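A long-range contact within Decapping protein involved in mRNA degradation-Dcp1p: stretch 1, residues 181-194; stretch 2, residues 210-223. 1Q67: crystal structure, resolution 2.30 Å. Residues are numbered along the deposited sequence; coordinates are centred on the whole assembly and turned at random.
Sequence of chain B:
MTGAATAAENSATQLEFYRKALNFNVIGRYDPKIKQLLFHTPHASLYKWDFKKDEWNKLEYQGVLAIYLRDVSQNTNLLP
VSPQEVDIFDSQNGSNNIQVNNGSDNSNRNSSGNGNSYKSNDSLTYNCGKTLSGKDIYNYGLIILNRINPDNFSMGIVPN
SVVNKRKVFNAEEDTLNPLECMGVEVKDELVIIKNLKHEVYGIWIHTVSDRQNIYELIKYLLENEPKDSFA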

# COMPACT_ATOMS: atom_id res chain seq x y z
N CYS B 181 4.88 -7.57 26.44
CA CYS B 181 3.56 -7.02 26.12
C CYS B 181 3.54 -6.16 24.86
O CYS B 181 4.39 -5.28 24.67
CB CYS B 181 3.01 -6.23 27.30
SG CYS B 181 2.53 -7.25 28.72
N MET B 182 2.55 -6.42 24.02
CA MET B 182 2.39 -5.68 22.78
C MET B 182 1.81 -4.31 23.13
O MET B 182 1.41 -4.08 24.28
CB MET B 182 1.44 -6.42 21.84
CG MET B 182 1.93 -7.81 21.46
SD MET B 182 0.80 -8.72 20.36
CE MET B 182 1.02 -7.76 18.84
N GLY B 183 1.77 -3.42 22.15
CA GLY B 183 1.23 -2.09 22.37
C GLY B 183 0.62 -1.48 21.13
O GLY B 183 0.92 -1.89 20.01
N VAL B 184 -0.26 -0.50 21.33
CA VAL B 184 -0.90 0.18 20.22
C VAL B 184 -1.14 1.64 20.53
O VAL B 184 -1.42 2.01 21.67
CB VAL B 184 -2.28 -0.45 19.85
CG1 VAL B 184 -2.06 -1.84 19.30
CG2 VAL B 184 -3.20 -0.49 21.07
N GLU B 185 -1.03 2.47 19.50
CA GLU B 185 -1.25 3.90 19.63
C GLU B 185 -1.59 4.46 18.26
O GLU B 185 -1.36 3.83 17.23
CB GLU B 185 0.02 4.60 20.14
CG GLU B 185 1.14 4.65 19.12
CD GLU B 185 2.38 5.34 19.64
OE1 GLU B 185 2.28 6.50 20.10
OE2 GLU B 185 3.47 4.72 19.59
N VAL B 186 -2.16 5.66 18.26
CA VAL B 186 -2.50 6.33 17.03
C VAL B 186 -1.65 7.58 17.00
O VAL B 186 -1.71 8.40 17.91
CB VAL B 186 -3.98 6.72 16.99
CG1 VAL B 186 -4.25 7.56 15.75
CG2 VAL B 186 -4.84 5.47 16.97
N LYS B 187 -0.84 7.71 15.96
CA LYS B 187 0.01 8.88 15.81
C LYS B 187 -0.30 9.51 14.47
O LYS B 187 0.10 9.01 13.41
CB LYS B 187 1.48 8.47 15.90
CG LYS B 187 2.42 9.62 16.25
CD LYS B 187 3.71 9.09 16.85
CE LYS B 187 3.44 8.32 18.14
NZ LYS B 187 4.68 7.70 18.71
N ASP B 188 -1.05 10.60 14.53
CA ASP B 188 -1.49 11.32 13.34
C ASP B 188 -2.31 10.41 12.44
O ASP B 188 -3.45 10.07 12.77
CB ASP B 188 -0.28 11.89 12.58
CG ASP B 188 -0.68 12.99 11.60
OD1 ASP B 188 -1.25 14.01 12.05
OD2 ASP B 188 -0.43 12.83 10.38
N GLU B 189 -1.74 9.99 11.32
CA GLU B 189 -2.46 9.13 10.37
C GLU B 189 -2.21 7.64 10.54
O GLU B 189 -2.92 6.82 9.95
CB GLU B 189 -2.11 9.54 8.94
CG GLU B 189 -2.24 11.03 8.66
CD GLU B 189 -1.56 11.44 7.37
OE1 GLU B 189 -2.00 10.98 6.29
OE2 GLU B 189 -0.57 12.21 7.43
N LEU B 190 -1.21 7.28 11.33
CA LEU B 190 -0.85 5.87 11.51
C LEU B 190 -1.33 5.20 12.79
O LEU B 190 -1.46 5.83 13.84
CB LEU B 190 0.67 5.71 11.48
CG LEU B 190 1.49 5.93 10.22
CD1 LEU B 190 2.96 5.81 10.57
CD2 LEU B 190 1.12 4.90 9.15
N VAL B 191 -1.59 3.90 12.68
CA VAL B 191 -1.94 3.12 13.85
C VAL B 191 -0.63 2.38 14.03
O VAL B 191 -0.19 1.67 13.14
CB VAL B 191 -3.06 2.11 13.59
CG1 VAL B 191 -3.13 1.12 14.76
CG2 VAL B 191 -4.38 2.85 13.44
N ILE B 192 0.01 2.60 15.18
CA ILE B 192 1.29 2.00 15.48
C ILE B 192 1.16 0.82 16.42
O ILE B 192 0.61 0.93 17.51
CB ILE B 192 2.23 3.08 16.07
CG1 ILE B 192 2.43 4.18 15.03
CG2 ILE B 192 3.57 2.47 16.48
CD1 ILE B 192 3.26 5.36 15.50
N ILE B 193 1.66 -0.33 15.98
CA ILE B 193 1.59 -1.54 16.76
C ILE B 193 2.96 -2.10 17.10
O ILE B 193 3.82 -2.25 16.23
CB ILE B 193 0.77 -2.63 16.01
CG1 ILE B 193 -0.67 -2.16 15.84
CG2 ILE B 193 0.81 -3.94 16.78
CD1 ILE B 193 -1.54 -3.13 15.06
N LYS B 194 3.16 -2.38 18.39
CA LYS B 194 4.42 -2.94 18.87
C LYS B 194 4.22 -4.44 19.06
O LYS B 194 3.29 -4.89 19.72
CB LYS B 194 4.84 -2.29 20.19
CG LYS B 194 6.29 -2.59 20.58
CD LYS B 194 6.62 -2.10 21.98
CE LYS B 194 5.96 -2.96 23.05
NZ LYS B 194 6.40 -4.40 22.96
N ASP B 210 -11.95 4.50 10.95
CA ASP B 210 -11.50 3.16 11.28
C ASP B 210 -10.19 3.12 12.06
O ASP B 210 -9.87 2.11 12.69
CB ASP B 210 -11.36 2.30 10.02
CG ASP B 210 -12.69 1.75 9.56
OD1 ASP B 210 -13.63 1.74 10.38
OD2 ASP B 210 -12.79 1.32 8.39
N ARG B 211 -9.43 4.21 12.02
CA ARG B 211 -8.16 4.27 12.74
C ARG B 211 -8.39 4.22 14.24
O ARG B 211 -7.74 3.47 14.96
CB ARG B 211 -7.40 5.54 12.37
CG ARG B 211 -7.05 5.62 10.90
CD ARG B 211 -6.54 7.00 10.53
NE ARG B 211 -6.50 7.17 9.08
CZ ARG B 211 -6.32 8.33 8.46
NH1 ARG B 211 -6.16 9.44 9.17
NH2 ARG B 211 -6.30 8.38 7.14
N GLN B 212 -9.34 5.03 14.71
CA GLN B 212 -9.66 5.09 16.12
C GLN B 212 -10.32 3.78 16.57
O GLN B 212 -10.05 3.28 17.66
CB GLN B 212 -10.60 6.27 16.40
CG GLN B 212 -10.43 6.85 17.78
CD GLN B 212 -9.04 7.43 18.00
OE1 GLN B 212 -8.53 7.45 19.12
NE2 GLN B 212 -8.43 7.91 16.93
N ASN B 213 -11.18 3.23 15.72
CA ASN B 213 -11.86 1.98 16.05
C ASN B 213 -10.92 0.78 16.15
O ASN B 213 -11.13 -0.09 17.00
CB ASN B 213 -12.96 1.70 15.03
CG ASN B 213 -14.13 2.64 15.17
OD1 ASN B 213 -13.96 3.85 15.28
ND2 ASN B 213 -15.34 2.09 15.16
N ILE B 214 -9.91 0.71 15.30
CA ILE B 214 -8.99 -0.41 15.35
C ILE B 214 -8.11 -0.25 16.59
O ILE B 214 -7.78 -1.22 17.27
CB ILE B 214 -8.11 -0.50 14.06
CG1 ILE B 214 -7.56 -1.92 13.93
CG2 ILE B 214 -6.92 0.45 14.14
CD1 ILE B 214 -6.67 -2.14 12.71
N TYR B 215 -7.74 0.99 16.89
CA TYR B 215 -6.92 1.29 18.05
C TYR B 215 -7.67 0.86 19.32
O TYR B 215 -7.09 0.24 20.22
CB TYR B 215 -6.64 2.80 18.11
CG TYR B 215 -6.21 3.28 19.48
CD1 TYR B 215 -4.97 2.92 20.00
CD2 TYR B 215 -7.06 4.04 20.26
CE1 TYR B 215 -4.60 3.30 21.29
CE2 TYR B 215 -6.71 4.42 21.55
CZ TYR B 215 -5.48 4.05 22.06
OH TYR B 215 -5.15 4.39 23.35
N GLU B 216 -8.96 1.18 19.37
CA GLU B 216 -9.80 0.84 20.51
C GLU B 216 -9.98 -0.67 20.67
O GLU B 216 -9.95 -1.20 21.78
CB GLU B 216 -11.18 1.49 20.34
CG GLU B 216 -11.67 2.25 21.56
CD GLU B 216 -11.03 3.62 21.68
OE1 GLU B 216 -11.27 4.44 20.77
OE2 GLU B 216 -10.31 3.86 22.67
N LEU B 217 -10.17 -1.36 19.55
CA LEU B 217 -10.33 -2.81 19.60
C LEU B 217 -9.05 -3.52 20.07
O LEU B 217 -9.10 -4.37 20.95
CB LEU B 217 -10.74 -3.35 18.23
CG LEU B 217 -10.75 -4.88 18.10
CD1 LEU B 217 -11.77 -5.46 19.07
CD2 LEU B 217 -11.10 -5.27 16.66
N ILE B 218 -7.91 -3.17 19.48
CA ILE B 218 -6.67 -3.83 19.87
C ILE B 218 -6.33 -3.54 21.33
O ILE B 218 -5.88 -4.43 22.06
CB ILE B 218 -5.50 -3.39 18.98
CG1 ILE B 218 -5.77 -3.80 17.53
CG2 ILE B 218 -4.21 -4.03 19.48
CD1 ILE B 218 -4.78 -3.24 16.53
N LYS B 219 -6.55 -2.30 21.74
CA LYS B 219 -6.30 -1.87 23.11
C LYS B 219 -7.13 -2.76 24.03
O LYS B 219 -6.64 -3.29 25.02
CB LYS B 219 -6.72 -0.41 23.27
CG LYS B 219 -6.56 0.18 24.65
CD LYS B 219 -5.11 0.45 24.99
CE LYS B 219 -4.99 1.25 26.28
NZ LYS B 219 -3.59 1.28 26.80
N TYR B 220 -8.40 -2.93 23.68
CA TYR B 220 -9.32 -3.75 24.47
C TYR B 220 -8.88 -5.21 24.53
O TYR B 220 -9.00 -5.86 25.56
CB TYR B 220 -10.74 -3.68 23.89
CG TYR B 220 -11.76 -4.44 24.70
CD1 TYR B 220 -12.44 -3.82 25.76
CD2 TYR B 220 -12.00 -5.79 24.47
CE1 TYR B 220 -13.32 -4.53 26.56
CE2 TYR B 220 -12.87 -6.51 25.27
CZ TYR B 220 -13.53 -5.88 26.31
OH TYR B 220 -14.38 -6.60 27.11
N LEU B 221 -8.40 -5.74 23.41
CA LEU B 221 -7.99 -7.14 23.37
C LEU B 221 -6.70 -7.34 24.17
O LEU B 221 -6.49 -8.40 24.76
CB LEU B 221 -7.78 -7.60 21.93
CG LEU B 221 -8.98 -7.60 20.98
CD1 LEU B 221 -8.49 -7.97 19.58
CD2 LEU B 221 -10.05 -8.61 21.45
N LEU B 222 -5.86 -6.32 24.19
CA LEU B 222 -4.60 -6.42 24.94
C LEU B 222 -4.78 -6.28 26.45
O LEU B 222 -4.16 -6.99 27.22
CB LEU B 222 -3.61 -5.35 24.46
CG LEU B 222 -3.03 -5.46 23.05
CD1 LEU B 222 -2.06 -4.30 22.83
CD2 LEU B 222 -2.32 -6.80 22.86
N GLU B 223 -5.65 -5.35 26.85
CA GLU B 223 -5.93 -5.03 28.26
C GLU B 223 -6.87 -5.96 29.01
O GLU B 223 -7.01 -5.85 30.22
CB GLU B 223 -6.53 -3.62 28.35
CG GLU B 223 -5.64 -2.58 28.98
CD GLU B 223 -4.48 -2.20 28.11
OE1 GLU B 223 -3.73 -3.11 27.71
OE2 GLU B 223 -4.31 -0.98 27.84

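A β-hairpin packs against one helix. The core of the contact is apolar, with Arg211 and Glu189 packing near the turn. No hydrogen bond crosses between the stretches. Backbone hydrogen bonds pair strand 183-187 with strand 190-194, and a type II' turn from Lys187 to Leu190 joins them. The helix runs nearly antiparallel to the first strand (161°) and nearly parallel to the second (18°).

Apolar side chains make the main contact. Val184 points toward the helix and is the most covered residue. Its CG1 lies 3.1 Å from Ile218 CG2, a tight approach, and its CG2 lies 4.0 Å from Tyr215 CD1. Val186, two residues on and also pointing toward the helix, places CG2 3.4 Å from Tyr215 CB. From the second strand, Val191 CG2 meets Ile214 CG2 at 3.6 Å, and Ile193 CD1 reaches Ile218 CD1 at 3.6 Å. Met182 CB packs 3.9 Å from Leu222 CD2. The CA atoms of Glu185 and Tyr215 approach to 6.4 Å. Met182, Val191, Ile193, Ile214, Ile218 and Leu222 are buried, and their apolar side chains need no polar partner there.

Two backbone oxygens touch helix side chains without hydrogen bonding to them. Val184 O sits at the edge of the Tyr215 ring, 3.5 Å from CE1. Near the turn, Glu189 O lies over one face of the Arg211 guanidinium and 3.7 Å from CD of that extended side chain. Arg211 NE and NH2 are hydrogen-bonded elsewhere in the structure.

The surface buried between the stretches, both sides summed, is 647 Å².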